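Local coordinates for protein elongation factor G (Thermus thermophilus, PDB 2DY1) that probably works as a translational GTPase in ribosomal elongation, binding GTP together with a magnesium ion, at residues 458-470 / 479-491. Sequence-based numbering, arbitrary orientation.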
# COMPACT_ATOMS: atom_id res chain seq x y z
N GLU A 458 17.72 -28.14 -7.17
CA GLU A 458 17.98 -29.52 -7.54
C GLU A 458 18.00 -30.40 -6.30
O GLU A 458 18.12 -29.90 -5.19
CB GLU A 458 19.35 -29.63 -8.23
CG GLU A 458 19.45 -28.86 -9.53
CD GLU A 458 20.85 -28.91 -10.13
OE1 GLU A 458 21.56 -29.91 -9.88
OE2 GLU A 458 21.22 -27.96 -10.85
N THR A 459 17.87 -31.70 -6.51
CA THR A 459 17.94 -32.65 -5.41
C THR A 459 18.35 -34.00 -5.97
O THR A 459 18.66 -34.11 -7.17
CB THR A 459 16.60 -32.76 -4.64
OG1 THR A 459 16.83 -33.45 -3.40
CG2 THR A 459 15.55 -33.52 -5.45
N ILE A 460 18.39 -35.02 -5.12
CA ILE A 460 18.80 -36.34 -5.56
C ILE A 460 17.73 -37.40 -5.32
O ILE A 460 16.93 -37.28 -4.40
CB ILE A 460 20.11 -36.78 -4.87
CG1 ILE A 460 19.98 -36.62 -3.35
CG2 ILE A 460 21.28 -35.96 -5.38
CD1 ILE A 460 21.20 -37.16 -2.57
N LYS A 461 17.73 -38.45 -6.14
CA LYS A 461 16.74 -39.51 -6.02
C LYS A 461 17.26 -40.84 -5.47
O LYS A 461 16.48 -41.70 -5.06
CB LYS A 461 16.07 -39.75 -7.37
CG LYS A 461 15.03 -38.69 -7.75
CD LYS A 461 14.27 -39.12 -9.00
CE LYS A 461 13.06 -38.23 -9.27
NZ LYS A 461 12.30 -38.67 -10.48
N LYS A 462 18.58 -41.02 -5.45
CA LYS A 462 19.14 -42.25 -4.92
C LYS A 462 20.41 -42.02 -4.11
O LYS A 462 21.09 -41.00 -4.24
CB LYS A 462 19.42 -43.25 -6.05
CG LYS A 462 20.56 -42.89 -6.99
CD LYS A 462 20.74 -43.98 -8.05
CE LYS A 462 21.89 -43.66 -9.00
NZ LYS A 462 22.13 -44.74 -10.00
N VAL A 463 20.70 -42.98 -3.24
CA VAL A 463 21.87 -42.91 -2.39
C VAL A 463 23.13 -43.15 -3.20
O VAL A 463 23.12 -43.92 -4.16
CB VAL A 463 21.81 -43.96 -1.27
CG1 VAL A 463 23.07 -43.89 -0.41
CG2 VAL A 463 20.57 -43.74 -0.41
N ALA A 464 24.21 -42.47 -2.81
CA ALA A 464 25.49 -42.64 -3.47
C ALA A 464 26.59 -42.22 -2.50
O ALA A 464 26.34 -41.47 -1.56
CB ALA A 464 25.55 -41.80 -4.75
N GLU A 465 27.80 -42.71 -2.73
CA GLU A 465 28.90 -42.34 -1.86
C GLU A 465 30.21 -42.41 -2.62
O GLU A 465 30.33 -43.09 -3.64
CB GLU A 465 28.94 -43.24 -0.62
CG GLU A 465 29.35 -44.68 -0.89
CD GLU A 465 29.30 -45.54 0.35
OE1 GLU A 465 29.99 -46.59 0.35
OE2 GLU A 465 28.58 -45.19 1.32
N GLY A 466 31.18 -41.68 -2.13
CA GLY A 466 32.45 -41.63 -2.80
C GLY A 466 33.44 -40.74 -2.11
O GLY A 466 33.17 -40.14 -1.06
N GLN A 467 34.59 -40.60 -2.75
CA GLN A 467 35.67 -39.84 -2.19
C GLN A 467 36.01 -38.53 -2.84
O GLN A 467 35.93 -38.38 -4.06
CB GLN A 467 36.92 -40.73 -2.18
CG GLN A 467 38.16 -40.10 -1.60
CD GLN A 467 39.39 -40.98 -1.77
OE1 GLN A 467 39.55 -41.63 -2.80
NE2 GLN A 467 40.25 -41.02 -0.75
N GLY A 468 36.41 -37.60 -2.00
CA GLY A 468 36.84 -36.29 -2.43
C GLY A 468 38.23 -36.12 -1.86
O GLY A 468 38.43 -36.18 -0.64
N LYS A 469 39.22 -35.92 -2.72
CA LYS A 469 40.56 -35.77 -2.19
C LYS A 469 41.35 -34.66 -2.86
O LYS A 469 41.31 -34.49 -4.07
CB LYS A 469 41.30 -37.10 -2.30
CG LYS A 469 42.61 -37.14 -1.53
CD LYS A 469 43.12 -38.58 -1.45
CE LYS A 469 44.31 -38.70 -0.53
NZ LYS A 469 44.63 -40.14 -0.28
N TYR A 470 42.07 -33.90 -2.04
CA TYR A 470 42.89 -32.79 -2.52
C TYR A 470 44.30 -32.85 -1.94
O TYR A 470 44.47 -32.79 -0.72
CB TYR A 470 42.25 -31.47 -2.12
CG TYR A 470 42.91 -30.24 -2.70
CD1 TYR A 470 42.84 -29.97 -4.06
CD2 TYR A 470 43.58 -29.33 -1.89
CE1 TYR A 470 43.41 -28.81 -4.60
CE2 TYR A 470 44.16 -28.17 -2.42
CZ TYR A 470 44.07 -27.92 -3.77
OH TYR A 470 44.63 -26.78 -4.31
N GLN A 479 49.25 -29.26 0.74
CA GLN A 479 47.85 -29.35 1.14
C GLN A 479 47.37 -30.79 1.10
O GLN A 479 47.75 -31.55 0.22
CB GLN A 479 46.96 -28.53 0.20
CG GLN A 479 47.00 -27.03 0.46
CD GLN A 479 46.54 -26.66 1.85
OE1 GLN A 479 46.85 -25.58 2.35
NE2 GLN A 479 45.78 -27.55 2.49
N TYR A 480 46.52 -31.15 2.06
CA TYR A 480 45.99 -32.50 2.07
C TYR A 480 44.62 -32.59 2.76
O TYR A 480 44.48 -32.20 3.91
CB TYR A 480 46.98 -33.47 2.74
CG TYR A 480 46.52 -34.91 2.75
CD1 TYR A 480 45.67 -35.39 3.76
CD2 TYR A 480 46.89 -35.78 1.74
CE1 TYR A 480 45.23 -36.70 3.75
CE2 TYR A 480 46.45 -37.10 1.72
CZ TYR A 480 45.62 -37.55 2.73
OH TYR A 480 45.18 -38.85 2.70
N GLY A 481 43.64 -33.07 2.00
CA GLY A 481 42.29 -33.27 2.51
C GLY A 481 41.77 -34.55 1.91
O GLY A 481 41.92 -34.79 0.71
N ASP A 482 41.14 -35.40 2.72
CA ASP A 482 40.63 -36.68 2.23
C ASP A 482 39.31 -36.92 2.94
O ASP A 482 39.27 -37.11 4.16
CB ASP A 482 41.64 -37.78 2.57
CG ASP A 482 41.17 -39.15 2.17
OD1 ASP A 482 41.86 -40.12 2.56
OD2 ASP A 482 40.14 -39.29 1.48
N VAL A 483 38.23 -36.89 2.17
CA VAL A 483 36.89 -37.04 2.71
C VAL A 483 36.06 -38.08 1.99
O VAL A 483 36.00 -38.10 0.75
CB VAL A 483 36.13 -35.66 2.60
CG1 VAL A 483 34.69 -35.80 3.06
CG2 VAL A 483 36.86 -34.61 3.41
N TRP A 484 35.43 -38.98 2.75
CA TRP A 484 34.52 -39.93 2.15
C TRP A 484 33.13 -39.43 2.54
O TRP A 484 32.80 -39.29 3.73
CB TRP A 484 34.77 -41.35 2.65
CG TRP A 484 35.98 -41.95 2.01
CD1 TRP A 484 37.27 -41.82 2.43
CD2 TRP A 484 36.01 -42.75 0.82
NE1 TRP A 484 38.11 -42.51 1.57
CE2 TRP A 484 37.37 -43.08 0.57
CE3 TRP A 484 35.03 -43.22 -0.06
CZ2 TRP A 484 37.76 -43.86 -0.52
CZ3 TRP A 484 35.42 -44.00 -1.15
CH2 TRP A 484 36.78 -44.31 -1.37
N LEU A 485 32.32 -39.20 1.51
CA LEU A 485 30.97 -38.65 1.66
C LEU A 485 29.86 -39.53 1.09
O LEU A 485 29.96 -40.04 -0.02
CB LEU A 485 30.92 -37.31 0.92
CG LEU A 485 29.54 -36.64 0.81
CD1 LEU A 485 29.16 -36.07 2.17
CD2 LEU A 485 29.59 -35.51 -0.23
N ARG A 486 28.79 -39.69 1.86
CA ARG A 486 27.62 -40.44 1.41
C ARG A 486 26.48 -39.41 1.37
O ARG A 486 26.28 -38.67 2.33
CB ARG A 486 27.29 -41.56 2.40
CG ARG A 486 26.08 -42.41 2.06
CD ARG A 486 25.85 -43.43 3.19
NE ARG A 486 24.70 -44.31 2.99
CZ ARG A 486 24.70 -45.38 2.20
NH1 ARG A 486 25.78 -45.72 1.51
NH2 ARG A 486 23.60 -46.13 2.11
N LEU A 487 25.74 -39.37 0.26
CA LEU A 487 24.60 -38.47 0.11
C LEU A 487 23.33 -39.31 0.03
O LEU A 487 23.28 -40.31 -0.68
CB LEU A 487 24.71 -37.65 -1.19
CG LEU A 487 25.83 -36.61 -1.27
CD1 LEU A 487 25.72 -35.89 -2.61
CD2 LEU A 487 25.73 -35.61 -0.12
N GLU A 488 22.31 -38.90 0.77
CA GLU A 488 21.06 -39.65 0.75
C GLU A 488 19.90 -38.70 0.56
O GLU A 488 19.88 -37.60 1.13
CB GLU A 488 20.85 -40.37 2.08
CG GLU A 488 22.01 -41.27 2.47
CD GLU A 488 21.75 -41.99 3.77
OE1 GLU A 488 20.97 -41.49 4.60
OE2 GLU A 488 22.34 -43.07 3.97
N PRO A 489 18.92 -39.09 -0.26
CA PRO A 489 17.77 -38.21 -0.47
C PRO A 489 17.15 -37.97 0.90
O PRO A 489 17.12 -38.88 1.72
CB PRO A 489 16.86 -39.04 -1.38
CG PRO A 489 17.84 -39.85 -2.18
CD PRO A 489 18.82 -40.29 -1.11
N ALA A 490 16.68 -36.76 1.16
CA ALA A 490 16.06 -36.46 2.46
C ALA A 490 15.08 -35.30 2.29
O ALA A 490 15.19 -34.52 1.36
CB ALA A 490 17.12 -36.09 3.47
N SER A 491 14.12 -35.19 3.21
CA SER A 491 13.13 -34.12 3.10
C SER A 491 13.75 -32.77 3.43
O SER A 491 13.31 -31.74 2.92
CB SER A 491 11.96 -34.38 4.05
OG SER A 491 12.36 -34.28 5.40
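Gln467 lies over one face of the Trp484 indole: its CB sits 3.4 Å from the centroid of the six-membered ring, almost on the ring normal, a CH-pi contact. With CG anti to the backbone N (chi1 -179°) and the chain extended beyond it, the side chain carries its amide across the indole, stacked at 25° to the ring plane, and on to Asp482. There Gln467 NE2 gives a nearly straight hydrogen bond to Asp482 OD2 (2.8 Å), which it meets from above the carboxylate plane, while Asp482 OD1 is bonded to Ser541. Lys469 approaches the same carboxylate only in a long salt bridge; its NZ makes a weak bond to Tyr480 OH (3.3 Å), a hydroxyl also held by Ser541.

These side chains line one face of an antiparallel beta hairpin, strands 464-474 and 477-489, at the edge of the mixed sheet of domain IV of the elongation factor. Four hydrogen-bonded pairs, from Ala464 with Leu487 to Tyr470 with Gly481, join its backbones. On the other face, Val483 and Tyr470 rest against helix 549-566.

Farther along the Gln467 face, the guanidinium of Arg486 is engaged by two carboxylates. Its NH1 bonds Glu465 OE2 (2.9 Å), which lies near the guanidinium plane although the two groups are turned 75° apart, and its NE reaches Glu488 OE2 (2.8 Å) within the same strand. Val463 CG1 sits over the centre of the guanidinium face, 3.4 Å from CZ of Arg486. A methionine in place of Arg486 would probably leave Glu465 and Glu488 without their shared positive partner. Beyond this network, Ile460 CD1 packs on Leu487 CB (3.8 Å), and the Ile460 side chain crosses that of Pro489 at about a right angle, CG1 against CG.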